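Local coordinates for NS6 protease (Murine norovirus 1, PDB 4ASH), which probably cleaves the norovirus polyprotein as a chymotrypsin-like cysteine protease, hydrolysing peptide bonds to release the mature viral proteins, at residues A[7-11]-A[87-91]; A[20-24]-A[70-74]; A[28-32]-A[155-160]; A[53-57]-A[172-176]. The protein carries 1 engineered substitution. The contacts are given in a common frame with arbitrary orientation. Numbering follows the deposited sequence.

Contact 1: A[7-11]-A[87-91]; sequences IWSRV and VLVKR
Residues 7-10 form the end of a 3-10 segment, with phi near -70° and Arg10 N to Ile7 O at 3.1 Å; Val11 N closes on Trp8 O (3.0 Å) as the chain turns extended at Val11. Opposite runs the end of strand 84-90, bent at Leu88 (phi/psi -86/81°) by an inverse gamma turn whose Val89 N to Val87 O bond is weak (3.0 Å). CA atoms pair Trp8 with Leu88 at 7.5 Å and Val11 with Lys90 at 7.2 Å. Lys90, chi1 m and then t throughout, reaches across so that its NZ donates to Trp8 O (3.0 Å) and Val11 O (2.8 Å); Trp8 O thus accepts both the turn amide and the ammonium. In this chymotrypsin-like fold, the link ties the N-terminal lead-in of the first barrel to a strand of the second. Trp8 (chi1 m, chi2 95°) lays its six-membered ring over Leu88 CB in a CH-pi contact, 4.0 Å from CB to the centroid and 26° off the normal. The ring's CZ3 edge approaches Val89 O at 3.4 Å. Ile7 CG2 meets Leu88 CD1 at 3.9 Å. Of the other polar side chains, Ser9 OG bonds Ser6 O, Arg10 NH1 bonds Trp21 O and Arg10 NH2 bonds Pro71 O.

Contact 2: A[20-24]-A[70-74]; sequences FWVSG and IPAMV
Ile70, Met73 and Val22 bury the most surface where segments 20-24 and 70-74 run antiparallel, with CA pairs Val22-Met73 at 5.5 Å, Ser23-Ala72 at 4.0 Å and Gly24-Ile70 at 5.7 Å. One direct hydrogen bond joins the backbones: Met73 N gives to Val22 O at 2.9 Å with an angle of 149° at the hydrogen. Further along, a water bridges instead, accepting from Gly24 N (2.8 Å) and donating to Ile70 O (2.5 Å). Ile70, chi1 p and chi2 t, points toward the partner and brings CD1 to 3.3 Å from Trp21 CB and 3.4 Å from Ser23 O. Met73 (m, t, p) sets SD 3.7 Å from Phe20 CZ and 4.9 Å from the ring centroid, 83° off the normal: an edge-on Met-aromatic contact. Val22 CG1 lies 4.4 Å from Met73 CB. Segment 70-74, part of the connection between the two barrels, passes the end of strand 17-21; Phe20 packs on Ile28 of strand 26-30, and Met73 on Val155 of strand 152-162.

Contact 3: A[28-32]-A[155-160]; sequences ITAKH and VIGVHV
Strand 28-30 and strand 155-160 run at 33° to each other, with axes 6.5 Å apart at closest approach and CA pairs Thr29-Val158 at 6.3 Å and Ala30-Val160 at 6.2 Å. No hydrogen bond crosses: side chains pack between strands of different sheets. Ile156 (psi -11°) interrupts the extended backbone before Gly157 (167/-176°), so that Val155 and Val158 both point toward segment 28-32. Ile28 (p, t) places CD1 3.7 Å from Val158 CG1 and 4.1 Å from Val155 CG2; Val158 (m) sets CG2 3.6 Å from Thr29 O, and Ala30 CB lies 3.8 Å from Val160 CG1. His32, chi1 p, brings CE1 to 3.5 Å from Val160 O while ND1 bonds Asp56, consistent with the His-Asp pair of a chymotrypsin-like protease. His32 also touches Ala141, which stands where the family has its cysteine nucleophile and is probably the engineered substitution. The contact lies between the two barrels; Ile28 also touches Phe57 of strand 57-62, and Val160 touches Ile170 of strand 168-172.

Contact 4: A[53-57]-A[172-176]; sequences SSGDF and ATHGE
Ser54 closes strand 49-54 and opens a type II' turn to Phe57, held by Ser54 N to Phe57 O and Phe57 N to Ser54 O, both 2.9 Å: a two-residue beta hairpin into strand 57-62. With chi1 t, Ser54 turns its OG to 3.3 Å from His174 O. Waters extend the reach: one lies 2.5 Å from Ser54 OG, 2.7 Å from Thr173 O and 2.9 Å from Gly175 O, with more acceptors around it than protons to give, and another sits 3.0 Å from Ser54 OG and donates to Glu176 OE2 (2.6 Å). Gly55 (57/-122°) takes the positive-phi position of the turn. Asp56 brings CB to 4.3 Å from Ala172 CB, while its OD2 bonds His32 ND1. Phe57 (chi1 t, chi2 -87°) has Ala172 as its nearest CA neighbour, 5.5 Å away: Phe57 CB lies 4.2 Å from Ala172 CB and 3.3 Å from Thr173 O, and His174 CB sits over one ring face, 3.7 Å from the centroid and 23° off the normal. The chemistry implies that the hairpin carrying Asp56, the probable catalytic acid, meets the end of strand 168-172 and the loop that follows through apolar and CH-pi packing at Phe57 and hydrated polar contacts at Ser54.

All four contacts join the first barrel or its N-terminal lead-in to the linker or second barrel. Contact 3 is the buried one, its centre about 3 Å from the centre of the chain, and has no hydrogen bonds between its segments; the centres of contacts 1, 2 and 4 are about 10 to 13 Å from it, and these mix apolar packing with polar links: a lysine in contact 1, a backbone bond and bridging water in contact 2, waters around a serine in contact 4. Contacts 1 and 2 meet through Arg10, contacts 3 and 4 through His32 and Asp56. Contacts 2 and 3 use strands 17-21 and 26-30, neighbours in one sheet, whereas contacts 1 and 4 lie on opposite sides of the centre.

Contact 1: A[7-11]-A[87-91]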
loop_
_atom_site.group_PDB
_atom_site.type_symbol
_atom_site.label_atom_id
_atom_site.label_comp_id
_atom_site.label_asym_id
_atom_site.label_seq_id
_atom_site.Cartn_x
_atom_site.Cartn_y
_atom_site.Cartn_z
ATOM N N ILE A 7 11.083 9.946 1.676
ATOM C CA ILE A 7 10.178 8.803 1.606
ATOM C C ILE A 7 9.570 8.665 0.209
ATOM O O ILE A 7 9.227 7.569 -0.231
ATOM C CB ILE A 7 9.051 8.916 2.657
ATOM C CG1 ILE A 7 8.436 7.545 2.951
ATOM C CG2 ILE A 7 7.989 9.918 2.207
ATOM C CD1 ILE A 7 7.507 7.538 4.149
ATOM N N TRP A 8 9.426 9.782 -0.492
ATOM C CA TRP A 8 8.787 9.748 -1.798
ATOM C C TRP A 8 9.585 8.997 -2.867
ATOM O O TRP A 8 9.011 8.461 -3.813
ATOM C CB TRP A 8 8.494 11.177 -2.271
ATOM C CG TRP A 8 7.379 11.818 -1.512
ATOM C CD1 TRP A 8 7.482 12.642 -0.428
ATOM C CD2 TRP A 8 5.986 11.658 -1.765
ATOM N NE1 TRP A 8 6.232 13.011 0.009
ATOM C CE2 TRP A 8 5.293 12.421 -0.795
ATOM C CE3 TRP A 8 5.253 10.944 -2.710
ATOM C CZ2 TRP A 8 3.904 12.512 -0.766
ATOM C CZ3 TRP A 8 3.859 11.037 -2.679
ATOM C CH2 TRP A 8 3.208 11.811 -1.713
ATOM N N SER A 9 10.908 8.943 -2.731
ATOM C CA SER A 9 11.696 8.244 -3.740
ATOM C C SER A 9 11.447 6.737 -3.674
ATOM O O SER A 9 11.832 6.005 -4.596
ATOM C CB SER A 9 13.192 8.546 -3.590
ATOM O OG SER A 9 13.741 7.780 -2.543
ATOM N N ARG A 10 10.764 6.305 -2.607
ATOM C CA ARG A 10 10.376 4.907 -2.386
ATOM C C ARG A 10 9.130 4.519 -3.174
ATOM O O ARG A 10 8.825 3.327 -3.312
ATOM C CB ARG A 10 10.059 4.643 -0.905
ATOM C CG ARG A 10 11.208 4.760 0.086
ATOM C CD ARG A 10 10.667 4.479 1.484
ATOM N NE ARG A 10 11.657 4.746 2.517
ATOM C CZ ARG A 10 12.220 3.818 3.279
ATOM N NH1 ARG A 10 11.865 2.539 3.167
ATOM N NH2 ARG A 10 13.119 4.181 4.177
ATOM N N VAL A 11 8.390 5.522 -3.658
ATOM C CA VAL A 11 7.158 5.286 -4.399
ATOM C C VAL A 11 7.508 5.338 -5.881
ATOM O O VAL A 11 7.995 6.361 -6.375
ATOM C CB VAL A 11 6.078 6.338 -4.062
ATOM C CG1 VAL A 11 4.774 6.029 -4.798
ATOM C CG2 VAL A 11 5.818 6.380 -2.550
ATOM N N VAL A 87 -1.936 8.992 2.607
ATOM C CA VAL A 87 -1.726 8.225 1.391
ATOM C C VAL A 87 -0.719 9.003 0.555
ATOM O O VAL A 87 -0.980 10.146 0.174
ATOM C CB VAL A 87 -3.002 8.036 0.558
ATOM C CG1 VAL A 87 -2.748 7.013 -0.526
ATOM C CG2 VAL A 87 -4.160 7.567 1.438
ATOM N N LEU A 88 0.431 8.394 0.295
ATOM C CA LEU A 88 1.471 9.045 -0.499
ATOM C C LEU A 88 1.197 8.788 -1.971
ATOM O O LEU A 88 1.755 7.877 -2.576
ATOM C CB LEU A 88 2.843 8.504 -0.117
ATOM C CG LEU A 88 3.213 8.528 1.368
ATOM C CD1 LEU A 88 4.673 8.070 1.558
ATOM C CD2 LEU A 88 3.000 9.901 1.971
ATOM N N VAL A 89 0.283 9.567 -2.541
ATOM C CA VAL A 89 -0.064 9.401 -3.950
ATOM C C VAL A 89 0.949 10.089 -4.847
ATOM O O VAL A 89 1.182 11.290 -4.717
ATOM C CB VAL A 89 -1.438 9.996 -4.266
ATOM C CG1 VAL A 89 -1.698 9.957 -5.759
ATOM C CG2 VAL A 89 -2.524 9.237 -3.525
ATOM N N LYS A 90 1.547 9.331 -5.752
ATOM C CA LYS A 90 2.258 9.962 -6.873
ATOM C C LYS A 90 1.398 9.877 -8.104
ATOM O O LYS A 90 0.700 8.888 -8.303
ATOM C CB LYS A 90 3.571 9.248 -7.169
ATOM C CG LYS A 90 4.732 9.698 -6.320
ATOM C CD LYS A 90 6.041 9.238 -6.962
ATOM C CE LYS A 90 7.233 9.690 -6.154
ATOM N NZ LYS A 90 8.487 9.090 -6.700
ATOM N N ARG A 91 1.473 10.907 -8.948
ATOM C CA ARG A 91 0.843 10.874 -10.259
ATOM C C ARG A 91 1.939 10.692 -11.300
ATOM O O ARG A 91 3.111 10.902 -11.001
ATOM C CB ARG A 91 0.061 12.160 -10.492
ATOM C CG ARG A 91 -1.125 12.352 -9.525
ATOM C CD ARG A 91 -2.336 11.520 -9.937
ATOM N NE ARG A 91 -3.198 11.118 -8.812
ATOM C CZ ARG A 91 -4.094 11.895 -8.207
ATOM N NH1 ARG A 91 -4.261 13.158 -8.577
ATOM N NH2 ARG A 91 -4.821 11.403 -7.200
#

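Contact 2: A[20-24]-A[70-74]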
loop_
_atom_site.group_PDB
_atom_site.type_symbol
_atom_site.label_atom_id
_atom_site.label_comp_id
_atom_site.label_asym_id
_atom_site.label_seq_id
_atom_site.Cartn_x
_atom_site.Cartn_y
_atom_site.Cartn_z
ATOM N N PHE A 20 5.891 0.444 -3.366
ATOM C CA PHE A 20 6.623 1.137 -2.312
ATOM C C PHE A 20 7.727 0.258 -1.766
ATOM O O PHE A 20 7.484 -0.906 -1.405
ATOM C CB PHE A 20 5.663 1.487 -1.171
ATOM C CG PHE A 20 6.293 2.278 -0.052
ATOM C CD1 PHE A 20 6.645 3.606 -0.237
ATOM C CD2 PHE A 20 6.525 1.697 1.192
ATOM C CE1 PHE A 20 7.200 4.345 0.786
ATOM C CE2 PHE A 20 7.085 2.432 2.219
ATOM C CZ PHE A 20 7.422 3.748 2.027
ATOM N N TRP A 21 8.941 0.805 -1.703
ATOM C CA TRP A 21 10.047 0.111 -1.045
ATOM C C TRP A 21 9.985 0.249 0.460
ATOM O O TRP A 21 10.269 1.312 1.009
ATOM C CB TRP A 21 11.397 0.648 -1.548
ATOM C CG TRP A 21 11.650 0.303 -2.966
ATOM C CD1 TRP A 21 11.452 1.110 -4.053
ATOM C CD2 TRP A 21 12.103 -0.955 -3.476
ATOM N NE1 TRP A 21 11.773 0.433 -5.207
ATOM C CE2 TRP A 21 12.169 -0.840 -4.883
ATOM C CE3 TRP A 21 12.448 -2.174 -2.883
ATOM C CZ2 TRP A 21 12.575 -1.893 -5.705
ATOM C CZ3 TRP A 21 12.851 -3.221 -3.701
ATOM C CH2 TRP A 21 12.906 -3.079 -5.092
ATOM N N VAL A 22 9.597 -0.835 1.129
ATOM C CA VAL A 22 9.595 -0.868 2.589
ATOM C C VAL A 22 11.037 -0.895 3.095
ATOM O O VAL A 22 11.351 -0.342 4.152
ATOM C CB VAL A 22 8.841 -2.101 3.102
ATOM C CG1 VAL A 22 8.855 -2.155 4.643
ATOM C CG2 VAL A 22 7.408 -2.059 2.608
ATOM N N SER A 23 11.911 -1.536 2.328
ATOM C CA SER A 23 13.332 -1.581 2.645
ATOM C C SER A 23 14.061 -1.751 1.343
ATOM O O SER A 23 13.440 -1.805 0.293
ATOM C CB SER A 23 13.652 -2.783 3.530
ATOM O OG SER A 23 13.504 -3.998 2.803
ATOM N N GLY A 24 15.379 -1.865 1.393
ATOM C CA GLY A 24 16.110 -2.121 0.171
ATOM C C GLY A 24 15.799 -3.470 -0.453
ATOM O O GLY A 24 16.122 -3.691 -1.634
ATOM N N ILE A 70 18.157 3.022 0.944
ATOM C CA ILE A 70 17.010 3.320 1.786
ATOM C C ILE A 70 16.996 2.481 3.063
ATOM O O ILE A 70 17.235 1.274 3.037
ATOM C CB ILE A 70 15.684 3.142 1.035
ATOM C CG1 ILE A 70 15.465 1.673 0.675
ATOM C CG2 ILE A 70 15.646 4.012 -0.209
ATOM C CD1 ILE A 70 14.209 1.438 -0.103
ATOM N N PRO A 71 16.741 3.132 4.196
ATOM C CA PRO A 71 16.664 2.373 5.446
ATOM C C PRO A 71 15.352 1.597 5.542
ATOM O O PRO A 71 14.317 2.031 5.026
ATOM C CB PRO A 71 16.707 3.467 6.513
ATOM C CG PRO A 71 16.091 4.646 5.850
ATOM C CD PRO A 71 16.513 4.573 4.398
ATOM N N ALA A 72 15.389 0.444 6.202
ATOM C CA ALA A 72 14.168 -0.343 6.407
ATOM C C ALA A 72 13.165 0.412 7.262
ATOM O O ALA A 72 13.546 1.101 8.216
ATOM C CB ALA A 72 14.498 -1.681 7.068
ATOM N N MET A 73 11.886 0.248 6.917
ATOM C CA MET A 73 10.750 0.803 7.661
ATOM C C MET A 73 9.908 -0.326 8.195
ATOM O O MET A 73 9.963 -1.450 7.689
ATOM C CB MET A 73 9.853 1.618 6.728
ATOM C CG MET A 73 10.284 3.033 6.513
ATOM S SD MET A 73 9.195 3.770 5.277
ATOM C CE MET A 73 7.605 3.748 6.085
ATOM N N VAL A 74 9.136 -0.032 9.235
ATOM C CA VAL A 74 8.190 -0.982 9.784
ATOM C C VAL A 74 6.988 -1.129 8.853
ATOM O O VAL A 74 6.414 -0.135 8.414
ATOM C CB VAL A 74 7.685 -0.490 11.145
ATOM C CG1 VAL A 74 6.520 -1.326 11.625
ATOM C CG2 VAL A 74 8.815 -0.523 12.165
HETATM O O HOH W 1 16.869 -1.158 3.644
#

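Contact 3: A[28-32]-A[155-160]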
loop_
_atom_site.group_PDB
_atom_site.type_symbol
_atom_site.label_atom_id
_atom_site.label_comp_id
_atom_site.label_asym_id
_atom_site.label_seq_id
_atom_site.Cartn_x
_atom_site.Cartn_y
_atom_site.Cartn_z
ATOM N N ILE A 28 6.360 -3.523 -1.893
ATOM C CA ILE A 28 4.953 -3.885 -1.771
ATOM C C ILE A 28 4.099 -3.137 -2.800
ATOM O O ILE A 28 4.432 -2.018 -3.203
ATOM C CB ILE A 28 4.403 -3.646 -0.342
ATOM C CG1 ILE A 28 4.394 -2.149 0.028
ATOM C CG2 ILE A 28 5.184 -4.499 0.662
ATOM C CD1 ILE A 28 3.757 -1.872 1.424
ATOM N N THR A 29 3.003 -3.763 -3.221
ATOM C CA THR A 29 2.132 -3.159 -4.228
ATOM C C THR A 29 0.738 -3.788 -4.124
ATOM O O THR A 29 0.505 -4.686 -3.318
ATOM C CB THR A 29 2.709 -3.350 -5.663
ATOM O OG1 THR A 29 1.920 -2.618 -6.621
ATOM C CG2 THR A 29 2.713 -4.813 -6.053
ATOM N N ALA A 30 -0.179 -3.310 -4.954
ATOM C CA ALA A 30 -1.495 -3.904 -5.087
ATOM C C ALA A 30 -1.406 -5.046 -6.092
ATOM O O ALA A 30 -0.926 -4.862 -7.206
ATOM C CB ALA A 30 -2.491 -2.855 -5.566
ATOM N N LYS A 31 -1.862 -6.227 -5.705
ATOM C CA LYS A 31 -1.844 -7.370 -6.608
ATOM C C LYS A 31 -2.423 -7.053 -7.991
ATOM O O LYS A 31 -1.852 -7.435 -9.025
ATOM C CB LYS A 31 -2.572 -8.570 -5.981
ATOM C CG LYS A 31 -2.427 -9.836 -6.811
ATOM C CD LYS A 31 -3.135 -11.015 -6.176
ATOM C CE LYS A 31 -2.900 -12.278 -6.991
ATOM N NZ LYS A 31 -3.251 -13.506 -6.221
ATOM N N HIS A 32 -3.535 -6.323 -8.018
ATOM C CA HIS A 32 -4.239 -6.094 -9.276
ATOM C C HIS A 32 -3.523 -5.177 -10.265
ATOM O O HIS A 32 -3.936 -5.104 -11.422
ATOM C CB HIS A 32 -5.686 -5.632 -9.051
ATOM C CG HIS A 32 -5.825 -4.193 -8.672
ATOM N ND1 HIS A 32 -5.817 -3.754 -7.363
ATOM C CD2 HIS A 32 -6.023 -3.088 -9.433
ATOM C CE1 HIS A 32 -5.984 -2.445 -7.337
ATOM N NE2 HIS A 32 -6.119 -2.015 -8.582
ATOM N N VAL A 155 4.568 2.041 7.574
ATOM C CA VAL A 155 3.649 1.846 6.457
ATOM C C VAL A 155 2.631 0.781 6.856
ATOM O O VAL A 155 2.972 -0.207 7.515
ATOM C CB VAL A 155 4.385 1.556 5.114
ATOM C CG1 VAL A 155 5.347 0.388 5.222
ATOM C CG2 VAL A 155 3.400 1.340 3.981
ATOM N N ILE A 156 1.369 1.010 6.503
ATOM C CA ILE A 156 0.304 0.128 6.978
ATOM C C ILE A 156 -0.437 -0.647 5.899
ATOM O O ILE A 156 -1.218 -1.561 6.200
ATOM C CB ILE A 156 -0.713 0.886 7.843
ATOM C CG1 ILE A 156 -1.470 1.921 7.008
ATOM C CG2 ILE A 156 -0.016 1.516 9.036
ATOM C CD1 ILE A 156 -2.657 2.536 7.754
ATOM N N GLY A 157 -0.202 -0.297 4.643
ATOM C CA GLY A 157 -0.909 -0.945 3.558
ATOM C C GLY A 157 -0.729 -0.177 2.266
ATOM O O GLY A 157 -0.002 0.819 2.225
ATOM N N VAL A 158 -1.398 -0.639 1.213
ATOM C CA VAL A 158 -1.333 0.028 -0.078
ATOM C C VAL A 158 -2.725 0.364 -0.607
ATOM O O VAL A 158 -3.696 -0.360 -0.370
ATOM C CB VAL A 158 -0.564 -0.812 -1.129
ATOM C CG1 VAL A 158 0.901 -1.017 -0.704
ATOM C CG2 VAL A 158 -1.224 -2.146 -1.384
ATOM N N HIS A 159 -2.815 1.459 -1.358
ATOM C CA HIS A 159 -4.110 1.872 -1.885
ATOM C C HIS A 159 -4.640 0.864 -2.902
ATOM O O HIS A 159 -3.913 0.434 -3.801
ATOM C CB HIS A 159 -3.973 3.218 -2.575
ATOM C CG HIS A 159 -5.294 3.758 -3.034
ATOM N ND1 HIS A 159 -6.297 4.031 -2.151
ATOM C CD2 HIS A 159 -5.779 3.999 -4.278
ATOM C CE1 HIS A 159 -7.357 4.480 -2.821
ATOM N NE2 HIS A 159 -7.074 4.447 -4.106
ATOM N N VAL A 160 -5.914 0.493 -2.793
ATOM C CA VAL A 160 -6.466 -0.388 -3.825
ATOM C C VAL A 160 -7.791 0.056 -4.451
ATOM O O VAL A 160 -8.040 -0.234 -5.617
ATOM C CB VAL A 160 -6.585 -1.848 -3.351
ATOM C CG1 VAL A 160 -5.210 -2.358 -2.938
ATOM C CG2 VAL A 160 -7.603 -1.965 -2.192
#

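Contact 4: A[53-57]-A[172-176]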
loop_
_atom_site.group_PDB
_atom_site.type_symbol
_atom_site.label_atom_id
_atom_site.label_comp_id
_atom_site.label_asym_id
_atom_site.label_seq_id
_atom_site.Cartn_x
_atom_site.Cartn_y
_atom_site.Cartn_z
ATOM N N SER A 53 1.429 -13.202 -1.850
ATOM C CA SER A 53 0.201 -12.448 -1.992
ATOM C C SER A 53 -0.792 -12.819 -0.904
ATOM O O SER A 53 -0.800 -13.941 -0.384
ATOM C CB SER A 53 -0.422 -12.664 -3.373
ATOM O OG SER A 53 -0.653 -14.038 -3.617
ATOM N N SER A 54 -1.629 -11.851 -0.569
ATOM C CA SER A 54 -2.687 -12.038 0.405
ATOM C C SER A 54 -3.800 -11.079 0.015
ATOM O O SER A 54 -3.635 -9.864 0.123
ATOM C CB SER A 54 -2.162 -11.696 1.793
ATOM O OG SER A 54 -3.175 -11.851 2.756
ATOM N N GLY A 55 -4.918 -11.613 -0.460
ATOM C CA GLY A 55 -5.965 -10.763 -1.009
ATOM C C GLY A 55 -5.395 -9.920 -2.146
ATOM O O GLY A 55 -4.862 -10.467 -3.111
ATOM N N ASP A 56 -5.486 -8.596 -2.029
ATOM C CA ASP A 56 -4.935 -7.702 -3.058
ATOM C C ASP A 56 -3.615 -7.056 -2.632
ATOM O O ASP A 56 -3.185 -6.054 -3.208
ATOM C CB ASP A 56 -5.949 -6.617 -3.447
ATOM C CG ASP A 56 -5.639 -5.985 -4.807
ATOM O OD1 ASP A 56 -5.197 -6.705 -5.719
ATOM O OD2 ASP A 56 -5.845 -4.769 -4.966
ATOM N N PHE A 57 -2.985 -7.627 -1.612
ATOM C CA PHE A 57 -1.673 -7.163 -1.168
ATOM C C PHE A 57 -0.579 -8.060 -1.733
ATOM O O PHE A 57 -0.638 -9.278 -1.583
ATOM C CB PHE A 57 -1.616 -7.183 0.356
ATOM C CG PHE A 57 -0.407 -6.501 0.935
ATOM C CD1 PHE A 57 0.779 -7.193 1.119
ATOM C CD2 PHE A 57 -0.464 -5.161 1.297
ATOM C CE1 PHE A 57 1.884 -6.564 1.670
ATOM C CE2 PHE A 57 0.646 -4.522 1.830
ATOM C CZ PHE A 57 1.812 -5.223 2.017
ATOM N N ALA A 172 -5.297 -2.192 1.085
ATOM C CA ALA A 172 -5.069 -3.610 1.310
ATOM C C ALA A 172 -3.947 -3.745 2.324
ATOM O O ALA A 172 -2.986 -2.978 2.293
ATOM C CB ALA A 172 -4.717 -4.311 0.008
ATOM N N THR A 173 -4.107 -4.689 3.253
ATOM C CA THR A 173 -3.075 -4.962 4.250
ATOM C C THR A 173 -2.527 -6.370 4.063
ATOM O O THR A 173 -3.093 -7.179 3.334
ATOM C CB THR A 173 -3.623 -4.792 5.669
ATOM O OG1 THR A 173 -4.723 -5.689 5.861
ATOM C CG2 THR A 173 -4.112 -3.362 5.877
ATOM N N HIS A 174 -1.419 -6.677 4.736
ATOM C CA HIS A 174 -0.681 -7.900 4.430
ATOM C C HIS A 174 -1.180 -9.181 5.097
ATOM O O HIS A 174 -0.916 -10.286 4.610
ATOM C CB HIS A 174 0.812 -7.709 4.720
ATOM C CG HIS A 174 1.164 -7.777 6.175
ATOM N ND1 HIS A 174 1.226 -8.967 6.877
ATOM C CD2 HIS A 174 1.495 -6.807 7.058
ATOM C CE1 HIS A 174 1.571 -8.721 8.128
ATOM N NE2 HIS A 174 1.749 -7.415 8.265
ATOM N N GLY A 175 -1.891 -9.037 6.202
ATOM C CA GLY A 175 -2.275 -10.198 6.991
ATOM C C GLY A 175 -3.732 -10.600 6.858
ATOM O O GLY A 175 -4.549 -9.875 6.267
ATOM N N GLU A 176 -4.046 -11.780 7.381
ATOM C CA GLU A 176 -5.430 -12.165 7.585
ATOM C C GLU A 176 -5.719 -12.079 9.067
ATOM O O GLU A 176 -4.869 -12.407 9.898
ATOM C CB GLU A 176 -5.703 -13.573 7.048
ATOM C CG GLU A 176 -5.784 -13.623 5.546
ATOM C CD GLU A 176 -6.448 -14.877 5.021
ATOM O OE1 GLU A 176 -7.694 -14.964 5.091
ATOM O OE2 GLU A 176 -5.720 -15.772 4.540
HETATM O O HOH W 2 -4.183 -9.628 3.409
HETATM O O HOH W 3 -0.792 -12.854 4.813
HETATM O O HOH W 4 -4.249 -14.691 2.639
#